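Local coordinates for ethyl acetate hydrolase (Pseudomonas veronii, PDB 5EFZ), which hydrolyses ethyl acetate to ethanol and acetate, an esterase step in the bacterial breakdown of short-chain methyl ketones such as 2-butanone, at residues E26-G31 with T136-I141; S129-L134 with Y158-R163; F185-I190 with D305-V310. All coordinates share one frame; numbering follows the deposited sequence.

Contact 1 of 3, residues E26-G31 with T136-I141; sequences ELINIG and TEYFGI
Ile28 lies across one face of the Tyr138 ring, where the outermost strand of the alpha/beta hydrolase sheet, 26-29, meets the C-terminal end of helix 124-139. The two side chains run at about a right angle to each other. Two methyls of the isoleucine rest on the same side of the ring: CD1 approaches Tyr138 CE2 to 3.5 Å, while CG2 sits near Tyr138 CD1 at 3.9 Å. The delta methyl makes a true CH-pi contact, 3.8 Å from the ring centroid and 23° off its normal. A beta-branched residue suits this place because it favours the strand backbone and sets one methyl over the CD1 half of the ring and one over the CD2 half. Tyr138 reaches out to meet them with CG anti to its backbone N (chi1 179°). Tyr138 is an exposed residue, and Glu26 OE1 stands 3.9 Å from Tyr138 OH, with no hydrogen bond joining the segments; the planes of carboxylate and ring stand 79° apart. Phe139 CZ lies 4.4 Å from Ile28 CD1, obliquely to the ring, so the delta methyl is met by both aromatics. An alanine in place of Ile28 is likely to open a gap over the tyrosine face and leave the ring freer to shift. Ile28 also touches Val48 of strand 45-51, so it packs between sheet and helix. The backbone O of Phe139 accepts a hydrogen bond from Lys58 NZ. Gly140 then leaves the helix with positive phi, a conformation that glycine adopts readily. Farther along the first segment, Asn29 OD1 accepts from Gly31 N at 2.8 Å in an Asx turn. Within the aromatic pair, Tyr138 CD2 hangs 3.5 Å above the plane of the Phe139 ring, over its centre.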
loop_
_atom_site.group_PDB
_atom_site.type_symbol
_atom_site.label_atom_id
_atom_site.label_comp_id
_atom_site.label_asym_id
_atom_site.label_seq_id
_atom_site.Cartn_x
_atom_site.Cartn_y
_atom_site.Cartn_z
ATOM N N GLU A 26 12.398 -16.712 -29.869
ATOM C CA GLU A 26 13.698 -16.833 -30.517
ATOM C C GLU A 26 14.704 -15.949 -29.797
ATOM O O GLU A 26 14.353 -14.853 -29.351
ATOM C CB GLU A 26 13.608 -16.425 -31.979
ATOM C CG GLU A 26 14.145 -17.467 -32.929
ATOM C CD GLU A 26 14.085 -17.001 -34.369
ATOM O OE1 GLU A 26 13.207 -16.157 -34.677
ATOM O OE2 GLU A 26 14.926 -17.467 -35.178
ATOM N N LEU A 27 15.945 -16.407 -29.682
ATOM C CA LEU A 27 17.004 -15.573 -29.077
ATOM C C LEU A 27 17.735 -14.865 -30.176
ATOM O O LEU A 27 18.372 -15.518 -31.019
ATOM C CB LEU A 27 18.015 -16.392 -28.272
ATOM C CG LEU A 27 17.804 -16.735 -26.814
ATOM C CD1 LEU A 27 17.157 -15.591 -26.047
ATOM C CD2 LEU A 27 16.971 -17.997 -26.731
ATOM N N ILE A 28 17.658 -13.543 -30.194
ATOM C CA ILE A 28 18.334 -12.796 -31.246
ATOM C C ILE A 28 19.494 -11.992 -30.687
ATOM O O ILE A 28 19.309 -11.167 -29.790
ATOM C CB ILE A 28 17.358 -11.861 -31.972
ATOM C CG1 ILE A 28 16.280 -12.706 -32.663
ATOM C CG2 ILE A 28 18.127 -11.021 -32.990
ATOM C CD1 ILE A 28 15.071 -11.937 -33.094
ATOM N N ASN A 29 20.683 -12.229 -31.228
ATOM C CA ASN A 29 21.858 -11.473 -30.820
ATOM C C ASN A 29 21.884 -10.149 -31.536
ATOM O O ASN A 29 22.090 -10.102 -32.728
ATOM C CB ASN A 29 23.144 -12.254 -31.110
ATOM C CG ASN A 29 24.385 -11.618 -30.476
ATOM O OD1 ASN A 29 24.368 -10.464 -30.027
ATOM N ND2 ASN A 29 25.464 -12.376 -30.433
ATOM N N ILE A 30 21.689 -9.056 -30.823
ATOM C CA ILE A 30 21.759 -7.773 -31.500
ATOM C C ILE A 30 23.157 -7.131 -31.434
ATOM O O ILE A 30 23.348 -6.007 -31.887
ATOM C CB ILE A 30 20.741 -6.801 -30.932
ATOM C CG1 ILE A 30 20.953 -6.610 -29.434
ATOM C CG2 ILE A 30 19.294 -7.266 -31.221
ATOM C CD1 ILE A 30 20.598 -5.232 -29.000
ATOM N N GLY A 31 24.130 -7.842 -30.873
ATOM C CA GLY A 31 25.504 -7.353 -30.833
ATOM C C GLY A 31 25.780 -6.587 -29.558
ATOM O O GLY A 31 25.012 -6.679 -28.591
ATOM N N THR A 136 15.006 -2.447 -36.473
ATOM C CA THR A 136 15.536 -1.926 -37.746
ATOM C C THR A 136 16.525 -2.879 -38.403
ATOM O O THR A 136 16.475 -3.088 -39.604
ATOM C CB THR A 136 16.221 -0.571 -37.552
ATOM O OG1 THR A 136 17.239 -0.701 -36.550
ATOM C CG2 THR A 136 15.187 0.481 -37.106
ATOM N N GLU A 137 17.430 -3.461 -37.615
ATOM C CA GLU A 137 18.522 -4.241 -38.171
ATOM C C GLU A 137 18.167 -5.704 -38.401
ATOM O O GLU A 137 18.665 -6.312 -39.328
ATOM C CB GLU A 137 19.755 -4.152 -37.270
ATOM C CG GLU A 137 20.247 -2.725 -37.083
ATOM C CD GLU A 137 20.391 -1.989 -38.408
ATOM O OE1 GLU A 137 21.298 -2.353 -39.187
ATOM O OE2 GLU A 137 19.597 -1.054 -38.677
ATOM N N TYR A 138 17.307 -6.275 -37.578
ATOM C CA TYR A 138 16.947 -7.687 -37.750
ATOM C C TYR A 138 15.667 -7.842 -38.549
ATOM O O TYR A 138 15.621 -8.622 -39.488
ATOM C CB TYR A 138 16.823 -8.398 -36.386
ATOM C CG TYR A 138 16.431 -9.863 -36.523
ATOM C CD1 TYR A 138 17.388 -10.846 -36.798
ATOM C CD2 TYR A 138 15.103 -10.258 -36.417
ATOM C CE1 TYR A 138 17.027 -12.184 -36.944
ATOM C CE2 TYR A 138 14.732 -11.584 -36.562
ATOM C CZ TYR A 138 15.695 -12.543 -36.822
ATOM O OH TYR A 138 15.310 -13.857 -36.957
ATOM N N PHE A 139 14.632 -7.072 -38.227
ATOM C CA PHE A 139 13.371 -7.215 -38.949
ATOM C C PHE A 139 13.211 -6.274 -40.157
ATOM O O PHE A 139 12.345 -6.511 -41.004
ATOM C CB PHE A 139 12.191 -6.975 -38.008
ATOM C CG PHE A 139 11.990 -8.044 -36.971
ATOM C CD1 PHE A 139 11.409 -9.253 -37.298
ATOM C CD2 PHE A 139 12.357 -7.812 -35.653
ATOM C CE1 PHE A 139 11.213 -10.232 -36.344
ATOM C CE2 PHE A 139 12.166 -8.786 -34.676
ATOM C CZ PHE A 139 11.606 -10.006 -35.016
ATOM N N GLY A 140 14.003 -5.200 -40.232
ATOM C CA GLY A 140 13.879 -4.256 -41.337
ATOM C C GLY A 140 12.664 -3.357 -41.167
ATOM O O GLY A 140 12.163 -2.742 -42.120
ATOM N N ILE A 141 12.197 -3.255 -39.934
ATOM C CA ILE A 141 11.026 -2.427 -39.612
ATOM C C ILE A 141 11.471 -0.983 -39.335
ATOM O O ILE A 141 12.433 -0.756 -38.590
ATOM C CB ILE A 141 10.273 -3.019 -38.406
ATOM C CG1 ILE A 141 9.624 -4.347 -38.804
ATOM C CG2 ILE A 141 9.217 -2.039 -37.841
ATOM C CD1 ILE A 141 9.154 -5.164 -37.581
#

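Contact 2 of 3, residues S129-L134 with Y158-R163; sequences SAQHTL and YEWAVR
Trp160 reaches from helix 152-163 to helix 124-139 and donates its indole N-H to Gln131: NE1 to OE1 is 2.8 Å. The donor lies in the amide's carbonyl plane, and the amide and indole planes are only 8° apart, nearly coplanar. These two helices of the alpha/beta hydrolase fold cross at -69° with axes 11.2 Å apart, a spacing that a large aromatic can bridge. The far rim of the indole presses on the backbone and CB of His132, with Trp160 CH2 3.6 Å from His132 CB. Phe167 and Tyr164 meet both rings, which makes this the tight, aromatic part of the contact. Gln131 NE2 in turn bonds Gln156, so both ends of the amide are used and its flip is settled.

The other side is looser and partly exposed. There Arg163 NH1 merely passes Ser129 CB at 3.9 Å. A bend at chi3 (-75°) turns the guanidinium instead to its own helix, where Arg163 NE and NH2 grip the single atom Glu159 OE2 side-on, the NE bond measuring 2.7 Å. His281 NE2 adds a further bond to that oxygen. This concentration of donors would probably keep the buried Glu159 ionised, whereas the indole–amide bond joins the helices without charge.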
loop_
_atom_site.group_PDB
_atom_site.type_symbol
_atom_site.label_atom_id
_atom_site.label_comp_id
_atom_site.label_asym_id
_atom_site.label_seq_id
_atom_site.Cartn_x
_atom_site.Cartn_y
_atom_site.Cartn_z
ATOM N N SER A 129 16.645 1.150 -26.640
ATOM C CA SER A 129 17.709 1.197 -27.649
ATOM C C SER A 129 17.952 -0.188 -28.269
ATOM O O SER A 129 18.072 -0.316 -29.499
ATOM C CB SER A 129 19.001 1.760 -27.043
ATOM O OG SER A 129 20.049 1.726 -28.005
ATOM N N ALA A 130 18.006 -1.219 -27.421
ATOM C CA ALA A 130 18.149 -2.587 -27.905
ATOM C C ALA A 130 16.981 -3.011 -28.803
ATOM O O ALA A 130 17.194 -3.624 -29.860
ATOM C CB ALA A 130 18.286 -3.571 -26.716
ATOM N N GLN A 131 15.764 -2.703 -28.382
ATOM C CA GLN A 131 14.570 -2.990 -29.203
ATOM C C GLN A 131 14.598 -2.278 -30.552
ATOM O O GLN A 131 14.200 -2.833 -31.596
ATOM C CB GLN A 131 13.301 -2.606 -28.438
ATOM C CG GLN A 131 13.009 -3.556 -27.248
ATOM C CD GLN A 131 12.107 -2.928 -26.203
ATOM O OE1 GLN A 131 11.479 -1.904 -26.449
ATOM N NE2 GLN A 131 12.079 -3.525 -25.000
ATOM N N HIS A 132 15.015 -1.025 -30.531
ATOM C CA HIS A 132 15.110 -0.276 -31.776
ATOM C C HIS A 132 16.123 -0.929 -32.723
ATOM O O HIS A 132 15.898 -1.002 -33.946
ATOM C CB HIS A 132 15.480 1.171 -31.487
ATOM C CG HIS A 132 15.633 2.007 -32.722
ATOM N ND1 HIS A 132 16.856 2.259 -33.299
ATOM C CD2 HIS A 132 14.721 2.666 -33.477
ATOM C CE1 HIS A 132 16.695 3.018 -34.369
ATOM N NE2 HIS A 132 15.407 3.279 -34.503
ATOM N N THR A 133 17.235 -1.413 -32.180
ATOM C CA THR A 133 18.244 -2.073 -33.023
ATOM C C THR A 133 17.678 -3.371 -33.585
ATOM O O THR A 133 17.877 -3.699 -34.751
ATOM C CB THR A 133 19.548 -2.370 -32.231
ATOM O OG1 THR A 133 20.180 -1.123 -31.936
ATOM C CG2 THR A 133 20.508 -3.245 -33.066
ATOM N N LEU A 134 16.951 -4.093 -32.736
ATOM C CA LEU A 134 16.301 -5.329 -33.144
ATOM C C LEU A 134 15.354 -5.077 -34.317
ATOM O O LEU A 134 15.396 -5.767 -35.340
ATOM C CB LEU A 134 15.522 -5.915 -31.960
ATOM C CG LEU A 134 14.642 -7.120 -32.307
ATOM C CD1 LEU A 134 15.478 -8.361 -32.552
ATOM C CD2 LEU A 134 13.615 -7.336 -31.182
ATOM N N TYR A 158 6.516 4.847 -23.054
ATOM C CA TYR A 158 6.811 6.275 -22.999
ATOM C C TYR A 158 8.211 6.577 -23.512
ATOM O O TYR A 158 8.430 7.516 -24.289
ATOM C CB TYR A 158 6.675 6.795 -21.564
ATOM C CG TYR A 158 5.240 7.032 -21.152
ATOM C CD1 TYR A 158 4.419 7.915 -21.877
ATOM C CD2 TYR A 158 4.695 6.402 -20.028
ATOM C CE1 TYR A 158 3.085 8.162 -21.460
ATOM C CE2 TYR A 158 3.365 6.652 -19.621
ATOM C CZ TYR A 158 2.584 7.527 -20.340
ATOM O OH TYR A 158 1.269 7.745 -19.927
ATOM N N GLU A 159 9.173 5.783 -23.069
ATOM C CA GLU A 159 10.530 6.013 -23.523
ATOM C C GLU A 159 10.653 5.876 -25.050
ATOM O O GLU A 159 11.332 6.681 -25.711
ATOM C CB GLU A 159 11.487 5.047 -22.814
ATOM C CG GLU A 159 12.952 5.125 -23.321
ATOM C CD GLU A 159 13.726 6.393 -22.916
ATOM O OE1 GLU A 159 13.314 7.148 -21.988
ATOM O OE2 GLU A 159 14.781 6.649 -23.552
ATOM N N TRP A 160 9.975 4.878 -25.617
ATOM C CA TRP A 160 9.909 4.746 -27.083
ATOM C C TRP A 160 9.361 6.014 -27.734
ATOM O O TRP A 160 9.961 6.540 -28.685
ATOM C CB TRP A 160 9.016 3.552 -27.483
ATOM C CG TRP A 160 9.802 2.348 -27.926
ATOM C CD1 TRP A 160 10.095 1.231 -27.182
ATOM C CD2 TRP A 160 10.466 2.181 -29.190
ATOM N NE1 TRP A 160 10.881 0.374 -27.915
ATOM C CE2 TRP A 160 11.084 0.920 -29.168
ATOM C CE3 TRP A 160 10.511 2.942 -30.370
ATOM C CZ2 TRP A 160 11.786 0.418 -30.264
ATOM C CZ3 TRP A 160 11.193 2.439 -31.465
ATOM C CH2 TRP A 160 11.832 1.194 -31.400
ATOM N N ALA A 161 8.229 6.507 -27.216
ATOM C CA ALA A 161 7.532 7.644 -27.842
ATOM C C ALA A 161 8.336 8.931 -27.748
ATOM O O ALA A 161 8.174 9.821 -28.585
ATOM C CB ALA A 161 6.145 7.841 -27.211
ATOM N N VAL A 162 9.189 9.043 -26.722
ATOM C CA VAL A 162 10.007 10.252 -26.529
ATOM C C VAL A 162 11.334 10.138 -27.298
ATOM O O VAL A 162 11.788 11.100 -27.911
ATOM C CB VAL A 162 10.306 10.522 -25.016
ATOM C CG1 VAL A 162 11.386 11.616 -24.834
ATOM C CG2 VAL A 162 9.031 10.923 -24.289
ATOM N N ARG A 163 11.939 8.959 -27.273
ATOM C CA ARG A 163 13.280 8.766 -27.827
ATOM C C ARG A 163 13.280 8.694 -29.353
ATOM O O ARG A 163 14.201 9.202 -30.022
ATOM C CB ARG A 163 13.909 7.487 -27.235
ATOM C CG ARG A 163 15.347 7.232 -27.666
ATOM C CD ARG A 163 15.881 5.900 -27.170
ATOM N NE ARG A 163 16.203 5.943 -25.752
ATOM C CZ ARG A 163 17.414 5.748 -25.254
ATOM N NH1 ARG A 163 18.446 5.476 -26.055
ATOM N NH2 ARG A 163 17.590 5.843 -23.951
#

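Contact 3 of 3, residues F185-I190 with D305-V310; sequences FLFTEI and DQFFTV
Asp305 OD1 is gripped by two backbone amides, Phe307 N and Phe308 N, each 2.9 Å from that oxygen. The Phe308 bond is almost straight (174°) and comes from well above the carboxylate plane, whereas Phe307 N approaches on the anti side, nearer the plane. The bond from Phe308 N makes an Asx motif, that from Phe307 N an Asx turn, and together they fix the rotation of the carboxylate. The same turn presents the Phe307 ring to helix 182-196. Its CG falls between the backbone N and carbonyl carbon (chi1 58°), a crowded position that folds the ring back over the aspartate: OD1 lies 3.8 Å above one face of the Phe307 ring, toward its rim. Over the centre of the opposite face comes Phe187 CE2, only 3.7 Å from Phe307 CE2. The two rings are oblique, their planes at 49° and centroids 4.8 Å apart, so one corner of Phe187 rests on a broad aromatic surface. Flat, apolar side chains suit this buried place, which holds no hydrogen bond between the segments. Phe187 is backed by Trp223 (edge-to-face) and Met226 of its own chain and by Leu225 of the second subunit, and Glu189 on the same helix forms a salt bridge with Lys221 of that subunit. Phe307 also meets the ring of His334, whose ND1 bonds Asp305 OD2. With one oxygen held by the loop and the other by the histidine, the arrangement is that of the acid-bearing loop in the Ser-His-Asp catalytic triad of an alpha/beta hydrolase, consistent with the inferred active-site role of Asp305.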
loop_
_atom_site.group_PDB
_atom_site.type_symbol
_atom_site.label_atom_id
_atom_site.label_comp_id
_atom_site.label_asym_id
_atom_site.label_seq_id
_atom_site.Cartn_x
_atom_site.Cartn_y
_atom_site.Cartn_z
ATOM N N PHE A 185 9.130 4.628 -6.006
ATOM C CA PHE A 185 10.508 4.268 -5.701
ATOM C C PHE A 185 10.628 3.630 -4.318
ATOM O O PHE A 185 11.318 2.621 -4.141
ATOM C CB PHE A 185 11.404 5.504 -5.777
ATOM C CG PHE A 185 12.885 5.204 -5.626
ATOM C CD1 PHE A 185 13.466 5.052 -4.365
ATOM C CD2 PHE A 185 13.706 5.151 -6.747
ATOM C CE1 PHE A 185 14.843 4.779 -4.236
ATOM C CE2 PHE A 185 15.073 4.895 -6.618
ATOM C CZ PHE A 185 15.636 4.700 -5.371
ATOM N N LEU A 186 9.948 4.214 -3.332
ATOM C CA LEU A 186 9.918 3.609 -1.988
ATOM C C LEU A 186 9.289 2.204 -1.965
ATOM O O LEU A 186 9.799 1.276 -1.301
ATOM C CB LEU A 186 9.155 4.524 -1.031
ATOM C CG LEU A 186 8.938 3.946 0.382
ATOM C CD1 LEU A 186 10.268 3.851 1.150
ATOM C CD2 LEU A 186 7.948 4.834 1.137
ATOM N N PHE A 187 8.152 2.045 -2.646
ATOM C CA PHE A 187 7.536 0.734 -2.760
ATOM C C PHE A 187 8.528 -0.302 -3.294
ATOM O O PHE A 187 8.684 -1.385 -2.747
ATOM C CB PHE A 187 6.333 0.822 -3.697
ATOM C CG PHE A 187 5.727 -0.510 -4.056
ATOM C CD1 PHE A 187 5.507 -1.476 -3.095
ATOM C CD2 PHE A 187 5.288 -0.753 -5.368
ATOM C CE1 PHE A 187 4.888 -2.721 -3.448
ATOM C CE2 PHE A 187 4.699 -1.992 -5.721
ATOM C CZ PHE A 187 4.499 -2.957 -4.765
ATOM N N THR A 188 9.196 0.048 -4.385
ATOM C CA THR A 188 10.132 -0.896 -4.983
ATOM C C THR A 188 11.354 -1.100 -4.085
ATOM O O THR A 188 11.886 -2.195 -4.014
ATOM C CB THR A 188 10.542 -0.425 -6.355
ATOM O OG1 THR A 188 9.332 -0.183 -7.118
ATOM C CG2 THR A 188 11.366 -1.540 -7.043
ATOM N N GLU A 189 11.780 -0.062 -3.379
ATOM C CA GLU A 189 12.858 -0.235 -2.391
ATOM C C GLU A 189 12.468 -1.258 -1.325
ATOM O O GLU A 189 13.270 -2.122 -0.930
ATOM C CB GLU A 189 13.221 1.088 -1.726
ATOM C CG GLU A 189 14.251 0.919 -0.599
ATOM C CD GLU A 189 14.871 2.238 -0.178
ATOM O OE1 GLU A 189 14.714 2.651 1.001
ATOM O OE2 GLU A 189 15.539 2.844 -1.027
ATOM N N ILE A 190 11.243 -1.160 -0.841
ATOM C CA ILE A 190 10.772 -2.094 0.182
ATOM C C ILE A 190 10.686 -3.494 -0.393
ATOM O O ILE A 190 11.016 -4.467 0.281
ATOM C CB ILE A 190 9.393 -1.631 0.744
ATOM C CG1 ILE A 190 9.648 -0.344 1.577
ATOM C CG2 ILE A 190 8.716 -2.773 1.586
ATOM C CD1 ILE A 190 8.347 0.424 1.996
ATOM N N ASP A 305 -5.576 1.097 -9.110
ATOM C CA ASP A 305 -4.116 0.899 -8.963
ATOM C C ASP A 305 -3.604 1.707 -7.763
ATOM O O ASP A 305 -3.782 2.924 -7.698
ATOM C CB ASP A 305 -3.403 1.312 -10.278
ATOM C CG ASP A 305 -1.948 0.856 -10.353
ATOM O OD1 ASP A 305 -1.236 0.879 -9.318
ATOM O OD2 ASP A 305 -1.528 0.450 -11.472
ATOM N N GLN A 306 -2.971 1.029 -6.805
ATOM C CA GLN A 306 -2.467 1.659 -5.599
ATOM C C GLN A 306 -1.168 2.427 -5.762
ATOM O O GLN A 306 -0.811 3.182 -4.851
ATOM C CB GLN A 306 -2.277 0.596 -4.524
ATOM C CG GLN A 306 -3.538 -0.209 -4.257
ATOM C CD GLN A 306 -4.687 0.647 -3.786
ATOM O OE1 GLN A 306 -4.538 1.424 -2.841
ATOM N NE2 GLN A 306 -5.852 0.512 -4.440
ATOM N N PHE A 307 -0.417 2.213 -6.839
ATOM C CA PHE A 307 0.879 2.893 -6.900
ATOM C C PHE A 307 1.197 3.580 -8.219
ATOM O O PHE A 307 2.051 4.471 -8.241
ATOM C CB PHE A 307 2.029 1.929 -6.488
ATOM C CG PHE A 307 2.141 0.700 -7.306
ATOM C CD1 PHE A 307 3.019 0.652 -8.379
ATOM C CD2 PHE A 307 1.435 -0.439 -6.970
ATOM C CE1 PHE A 307 3.150 -0.492 -9.137
ATOM C CE2 PHE A 307 1.557 -1.589 -7.717
ATOM C CZ PHE A 307 2.427 -1.617 -8.808
ATOM N N PHE A 308 0.507 3.223 -9.304
ATOM C CA PHE A 308 0.544 4.063 -10.499
ATOM C C PHE A 308 -0.862 4.671 -10.585
ATOM O O PHE A 308 -1.726 4.103 -11.229
ATOM C CB PHE A 308 0.880 3.257 -11.763
ATOM C CG PHE A 308 2.339 2.948 -11.950
ATOM C CD1 PHE A 308 3.271 3.979 -12.059
ATOM C CD2 PHE A 308 2.769 1.637 -12.090
ATOM C CE1 PHE A 308 4.628 3.693 -12.262
ATOM C CE2 PHE A 308 4.125 1.335 -12.309
ATOM C CZ PHE A 308 5.049 2.364 -12.401
ATOM N N THR A 309 -1.122 5.780 -9.888
ATOM C CA THR A 309 -2.510 6.205 -9.694
ATOM C C THR A 309 -3.102 6.934 -10.882
ATOM O O THR A 309 -2.381 7.410 -11.769
ATOM C CB THR A 309 -2.654 7.105 -8.478
ATOM O OG1 THR A 309 -2.089 8.391 -8.774
ATOM C CG2 THR A 309 -1.899 6.466 -7.289
ATOM N N VAL A 310 -4.426 7.013 -10.883
ATOM C CA VAL A 310 -5.139 7.789 -11.897
ATOM C C VAL A 310 -4.611 9.226 -11.905
ATOM O O VAL A 310 -4.417 9.830 -12.979
ATOM C CB VAL A 310 -6.669 7.745 -11.626
ATOM C CG1 VAL A 310 -7.391 8.760 -12.431
ATOM C CG2 VAL A 310 -7.207 6.339 -11.902
#

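Contacts 1 and 2 adjoin, their centres 13 Å apart, because both use helix 124-139. Ile28 CD1 touches Leu134 CD1 at 3.6 Å, and Ile30 CD1 lies 3.6 Å from Ala130 CB. Together they tie the edge strand through this helix to helix 152-163, which follows Ser151, the inferred nucleophile. Contact 3 lies on the opposite side of the chain's centre from contact 1, with 33 Å between centres; from contact 2 it is 24 Å between centres and about 8 Å between nearest atoms. Of the three, contact 3 holds a residue of the inferred active site, Asp305: the Phe307 side chain is about 3 Å from that of His334, and about 5 Å from both the Ser151 side chain and a bound acetate, probably from the crystallisation liquor.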